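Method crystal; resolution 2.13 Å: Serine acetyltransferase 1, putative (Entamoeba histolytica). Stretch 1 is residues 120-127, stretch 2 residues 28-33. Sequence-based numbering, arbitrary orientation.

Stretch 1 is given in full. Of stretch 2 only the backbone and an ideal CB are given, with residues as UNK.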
ATOM      1  N   LEU A 120      16.374 -16.242   8.655  1.00 28.03           N
ATOM      2  CA  LEU A 120      16.046 -16.307   7.234  1.00 26.46           C
ATOM      3  C   LEU A 120      14.580 -16.655   7.023  1.00 26.65           C
ATOM      4  O   LEU A 120      13.959 -16.157   6.074  1.00 22.55           O
ATOM      5  CB  LEU A 120      16.941 -17.314   6.502  1.00 32.44           C
ATOM      6  CG  LEU A 120      18.446 -17.017   6.443  1.00 38.54           C
ATOM      7  CD1 LEU A 120      19.087 -17.753   5.283  1.00 26.50           C
ATOM      8  CD2 LEU A 120      18.746 -15.510   6.374  1.00 28.21           C
ATOM      9  N   ALA A 121      14.008 -17.489   7.899  1.00 21.61           N
ATOM     10  CA  ALA A 121      12.587 -17.819   7.798  1.00 24.84           C
ATOM     11  C   ALA A 121      11.729 -16.558   7.818  1.00 24.42           C
ATOM     12  O   ALA A 121      10.868 -16.363   6.950  1.00 21.54           O
ATOM     13  CB  ALA A 121      12.179 -18.753   8.938  1.00 21.06           C
ATOM     14  N   MET A 122      11.955 -15.693   8.809  1.00 23.92           N
ATOM     15  CA  MET A 122      11.213 -14.442   8.900  1.00 22.95           C
ATOM     16  C   MET A 122      11.346 -13.646   7.608  1.00 21.76           C
ATOM     17  O   MET A 122      10.352 -13.173   7.047  1.00 22.76           O
ATOM     18  CB  MET A 122      11.720 -13.628  10.090  1.00 24.07           C
ATOM     19  CG  MET A 122      11.331 -12.145  10.046  1.00 31.01           C
ATOM     20  SD  MET A 122      12.188 -11.122  11.272  1.00 35.79           S
ATOM     21  CE  MET A 122      11.742 -11.957  12.781  1.00 30.44           C
ATOM     22  N   ILE A 123      12.577 -13.526   7.108  1.00 20.98           N
ATOM     23  CA  ILE A 123      12.828 -12.769   5.886  1.00 21.98           C
ATOM     24  C   ILE A 123      12.091 -13.407   4.717  1.00 21.77           C
ATOM     25  O   ILE A 123      11.411 -12.728   3.938  1.00 16.37           O
ATOM     26  CB  ILE A 123      14.345 -12.672   5.620  1.00 17.03           C
ATOM     27  CG1 ILE A 123      15.034 -11.882   6.733  1.00 19.63           C
ATOM     28  CG2 ILE A 123      14.643 -12.036   4.260  1.00 14.30           C
ATOM     29  CD1 ILE A 123      16.509 -12.110   6.792  1.00 17.69           C
ATOM     30  N   ILE A 124      12.198 -14.728   4.594  1.00 15.57           N
ATOM     31  CA  ILE A 124      11.635 -15.399   3.433  1.00 21.18           C
ATOM     32  C   ILE A 124      10.117 -15.307   3.449  1.00 19.62           C
ATOM     33  O   ILE A 124       9.479 -15.101   2.412  1.00 16.14           O
ATOM     34  CB  ILE A 124      12.110 -16.859   3.390  1.00 23.57           C
ATOM     35  CG1 ILE A 124      13.602 -16.925   3.052  1.00 21.48           C
ATOM     36  CG2 ILE A 124      11.271 -17.653   2.392  1.00 18.02           C
ATOM     37  CD1 ILE A 124      14.184 -18.341   3.121  1.00 24.45           C
ATOM     38  N   ARG A 125       9.515 -15.445   4.623  1.00 20.49           N
ATOM     39  CA  ARG A 125       8.064 -15.549   4.664  1.00 22.00           C
ATOM     40  C   ARG A 125       7.389 -14.189   4.653  1.00 26.10           C
ATOM     41  O   ARG A 125       6.252 -14.069   4.184  1.00 20.85           O
ATOM     42  CB  ARG A 125       7.645 -16.347   5.897  1.00 22.41           C
ATOM     43  CG  ARG A 125       7.704 -17.856   5.628  1.00 27.03           C
ATOM     44  CD  ARG A 125       7.127 -18.699   6.739  1.00 23.61           C
ATOM     45  NE  ARG A 125       5.760 -18.358   7.098  1.00 21.24           N
ATOM     46  CZ  ARG A 125       4.661 -18.844   6.513  1.00 27.16           C
ATOM     47  NH1 ARG A 125       4.739 -19.680   5.486  1.00 25.90           N
ATOM     48  NH2 ARG A 125       3.469 -18.481   6.960  1.00 22.57           N
ATOM     49  N   SER A 126       8.070 -13.160   5.145  1.00 14.72           N
ATOM     50  CA  SER A 126       7.387 -11.930   5.513  1.00 22.87           C
ATOM     51  C   SER A 126       7.988 -10.634   4.977  1.00 17.61           C
ATOM     52  O   SER A 126       7.310  -9.609   5.054  1.00 20.69           O
ATOM     53  CB  SER A 126       7.295 -11.821   7.040  1.00 23.11           C
ATOM     54  OG  SER A 126       6.542 -12.902   7.560  1.00 29.14           O
ATOM     55  N   TYR A 127       9.205 -10.620   4.444  1.00 17.75           N
ATOM     56  CA  TYR A 127       9.788  -9.324   4.050  1.00 22.40           C
ATOM     57  C   TYR A 127       9.246  -8.877   2.695  1.00 21.36           C
ATOM     58  O   TYR A 127       9.510  -9.542   1.684  1.00 16.40           O
ATOM     59  CB  TYR A 127      11.307  -9.388   4.027  1.00 15.89           C
ATOM     60  CG  TYR A 127      11.911  -8.966   5.351  1.00 15.68           C
ATOM     61  CD1 TYR A 127      11.340  -9.363   6.550  1.00 17.25           C
ATOM     62  CD2 TYR A 127      13.030  -8.150   5.402  1.00 18.81           C
ATOM     63  CE1 TYR A 127      11.877  -8.980   7.774  1.00 17.23           C
ATOM     64  CE2 TYR A 127      13.587  -7.750   6.625  1.00 19.50           C
ATOM     65  CZ  TYR A 127      13.003  -8.169   7.807  1.00 23.39           C
ATOM     66  OH  TYR A 127      13.542  -7.769   9.020  1.00 20.12           O
ATOM     67  N   UNK A  28       6.605 -27.011   9.554  1.00 36.52           N
ATOM     68  CA  UNK A  28       5.395 -26.885   8.747  1.00 44.22           C
ATOM     69  C   UNK A  28       4.748 -25.543   9.088  1.00 36.50           C
ATOM     70  O   UNK A  28       4.101 -25.410  10.131  1.00 36.83           O
ATOM     71  CB  UNK A  28       4.432 -28.047   8.995  1.00 44.22           C
ATOM     72  N   UNK A  29       4.942 -24.512   8.192  1.00 35.04           N
ATOM     73  CA  UNK A  29       4.353 -23.208   8.479  1.00 32.53           C
ATOM     74  C   UNK A  29       2.942 -23.125   7.922  1.00 24.77           C
ATOM     75  O   UNK A  29       2.610 -23.815   6.958  1.00 29.72           O
ATOM     76  CB  UNK A  29       5.218 -22.086   7.900  1.00 32.53           C
ATOM     77  N   UNK A  30       2.090 -22.288   8.502  1.00 32.02           N
ATOM     78  CA  UNK A  30       0.778 -22.045   7.894  1.00 30.53           C
ATOM     79  C   UNK A  30       0.924 -21.512   6.476  1.00 35.50           C
ATOM     80  O   UNK A  30       1.890 -20.818   6.139  1.00 32.09           O
ATOM     81  CB  UNK A  30      -0.032 -21.062   8.741  1.00 30.53           C
ATOM     82  N   UNK A  31      -0.052 -21.859   5.644  1.00 32.32           N
ATOM     83  CA  UNK A  31      -0.068 -21.420   4.258  1.00 38.08           C
ATOM     84  C   UNK A  31      -0.201 -19.900   4.179  1.00 37.64           C
ATOM     85  O   UNK A  31      -0.890 -19.277   4.991  1.00 32.70           O
ATOM     86  CB  UNK A  31      -1.209 -22.097   3.496  1.00 38.08           C
ATOM     87  N   UNK A  32       0.465 -19.297   3.196  1.00 28.20           N
ATOM     88  CA  UNK A  32       0.379 -17.860   2.965  1.00 33.86           C
ATOM     89  C   UNK A  32      -0.319 -17.609   1.636  1.00 29.87           C
ATOM     90  O   UNK A  32       0.132 -18.095   0.596  1.00 30.52           O
ATOM     91  CB  UNK A  32       1.767 -17.216   2.980  1.00 33.86           C
ATOM     92  N   UNK A  33      -1.403 -16.845   1.669  1.00 30.64           N
ATOM     93  CA  UNK A  33      -2.157 -16.492   0.473  1.00 31.52           C
ATOM     94  C   UNK A  33      -1.817 -15.072   0.035  1.00 34.72           C
ATOM     95  O   UNK A  33      -1.595 -14.190   0.870  1.00 32.32           O
ATOM     96  CB  UNK A  33      -3.660 -16.629   0.723  1.00 31.52           C
TER

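Stretch 1 is a helix over most of its length, and Arg-125 is the residue that reaches farthest toward the second segment. Its guanidinium offers donors along the edge and two flat faces, while Ala-121, one turn earlier, adds a small methyl group.

At position 28 the ideal CB has nothing of stretch 1 within 5.5 Å, and phi/psi of -116/102° is an extended conformation open to most residues. Little can be predicted. The deposited residue is Gln-28, whose NE2 makes a weak hydrogen bond of 3.4 Å to the backbone O of position 29.

Position 29 is far more constrained. CA-to-CB points toward the helix, and the ideal CB lies 3.4 Å from Arg-125 NH1. A side chain leaving here can run beside the aliphatic part of Arg-125 toward Ala-121, so a leucine, a methionine or an aromatic would suit; a second positive charge would not. The residue is Phe-29, with chi1 in m. Arg-125 CD sits over the ring face, 4.0 Å from the centroid and 24° off the normal, a CH-pi contact that uses a methylene polarized by the neighboring nitrogen. Ala-121 CB meets Phe-29 CZ at 4.4 Å, while Phe-29 CB covers one face of the guanidinium.

At position 30 the backbone does the main work. Its carbonyl O lies near the guanidinium plane and accepts from Arg-125 NH2 at 2.9 Å and, weakly, from NH1 at 3.1 Å. CB points sideways, and phi/psi of -58/149° is polyproline-like, so proline fits well, though alanine or many others could hold the same carbonyl. It is Pro-30; its ring restricts phi to values near that observed, and its CD comes within 4.3 Å of Arg-125 NH2.

Position 31 points away, into space that stretch 1 leaves empty, and suits almost any polar residue. Glu-31 occupies it and makes no contact with the helix.

At position 32 CB again points toward the helix, 4.5 Å from Arg-125 NH2. An acid might seem the obvious answer, but a long chain with methylenes to lay against the guanidinium also suits. Lys-32 does this: its CG is 3.4 Å from Arg-125 NH2, and its CD lies over the face opposite Phe-29 CB. The price is proximity of like charges, with NZ 4.5 Å from Arg-125 NH2. A water links Lys-32 NZ (3.2 Å from its O) to Ser-126 OG (3.4 Å from that O) by weak hydrogen bonds.

Position 33 is out of reach and undemanding; it holds Lys-33.

Stretch 2, residues 28-33: QFPEKK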
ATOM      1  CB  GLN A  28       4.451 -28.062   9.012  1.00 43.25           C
ATOM      2  CG  GLN A  28       3.088 -27.958   8.349  1.00 39.52           C
ATOM      3  CD  GLN A  28       3.160 -28.173   6.853  1.00 43.78           C
ATOM      4  OE1 GLN A  28       3.111 -29.305   6.371  1.00 43.89           O
ATOM      5  NE2 GLN A  28       3.285 -27.080   6.106  1.00 50.27           N
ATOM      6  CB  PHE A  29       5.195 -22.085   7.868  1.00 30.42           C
ATOM      7  CG  PHE A  29       6.617 -22.073   8.328  1.00 28.30           C
ATOM      8  CD1 PHE A  29       7.578 -22.841   7.682  1.00 23.73           C
ATOM      9  CD2 PHE A  29       7.003 -21.274   9.399  1.00 36.74           C
ATOM     10  CE1 PHE A  29       8.902 -22.823   8.109  1.00 33.52           C
ATOM     11  CE2 PHE A  29       8.318 -21.248   9.830  1.00 31.50           C
ATOM     12  CZ  PHE A  29       9.272 -22.027   9.184  1.00 35.71           C
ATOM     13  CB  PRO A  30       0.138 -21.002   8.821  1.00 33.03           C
ATOM     14  CG  PRO A  30       0.870 -21.154  10.124  1.00 35.52           C
ATOM     15  CD  PRO A  30       2.271 -21.537   9.756  1.00 33.64           C
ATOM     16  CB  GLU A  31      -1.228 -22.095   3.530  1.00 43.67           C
ATOM     17  CG  GLU A  31      -1.102 -22.123   2.023  1.00 50.35           C
ATOM     18  CD  GLU A  31      -2.454 -22.258   1.334  1.00 60.27           C
ATOM     19  OE1 GLU A  31      -3.492 -21.967   1.978  1.00 60.33           O
ATOM     20  OE2 GLU A  31      -2.470 -22.654   0.149  1.00 52.22           O
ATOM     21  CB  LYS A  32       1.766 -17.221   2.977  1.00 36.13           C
ATOM     22  CG  LYS A  32       2.216 -16.775   4.355  1.00 34.36           C
ATOM     23  CD  LYS A  32       3.083 -15.528   4.261  1.00 38.84           C
ATOM     24  CE  LYS A  32       3.104 -14.764   5.586  1.00 38.82           C
ATOM     25  NZ  LYS A  32       1.726 -14.414   6.079  1.00 43.12           N
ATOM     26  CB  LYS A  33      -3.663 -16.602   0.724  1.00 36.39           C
ATOM     27  CG  LYS A  33      -4.198 -18.031   0.758  1.00 49.60           C
ATOM     28  CD  LYS A  33      -4.894 -18.328   2.087  1.00 63.43           C
ATOM     29  CE  LYS A  33      -6.392 -18.021   2.033  1.00 65.32           C
ATOM     30  NZ  LYS A  33      -7.200 -19.005   2.819  1.00 61.24           N
TER
HETATM   31  O   HOH W   1       3.454 -11.765   6.792  1.00 30.43           O
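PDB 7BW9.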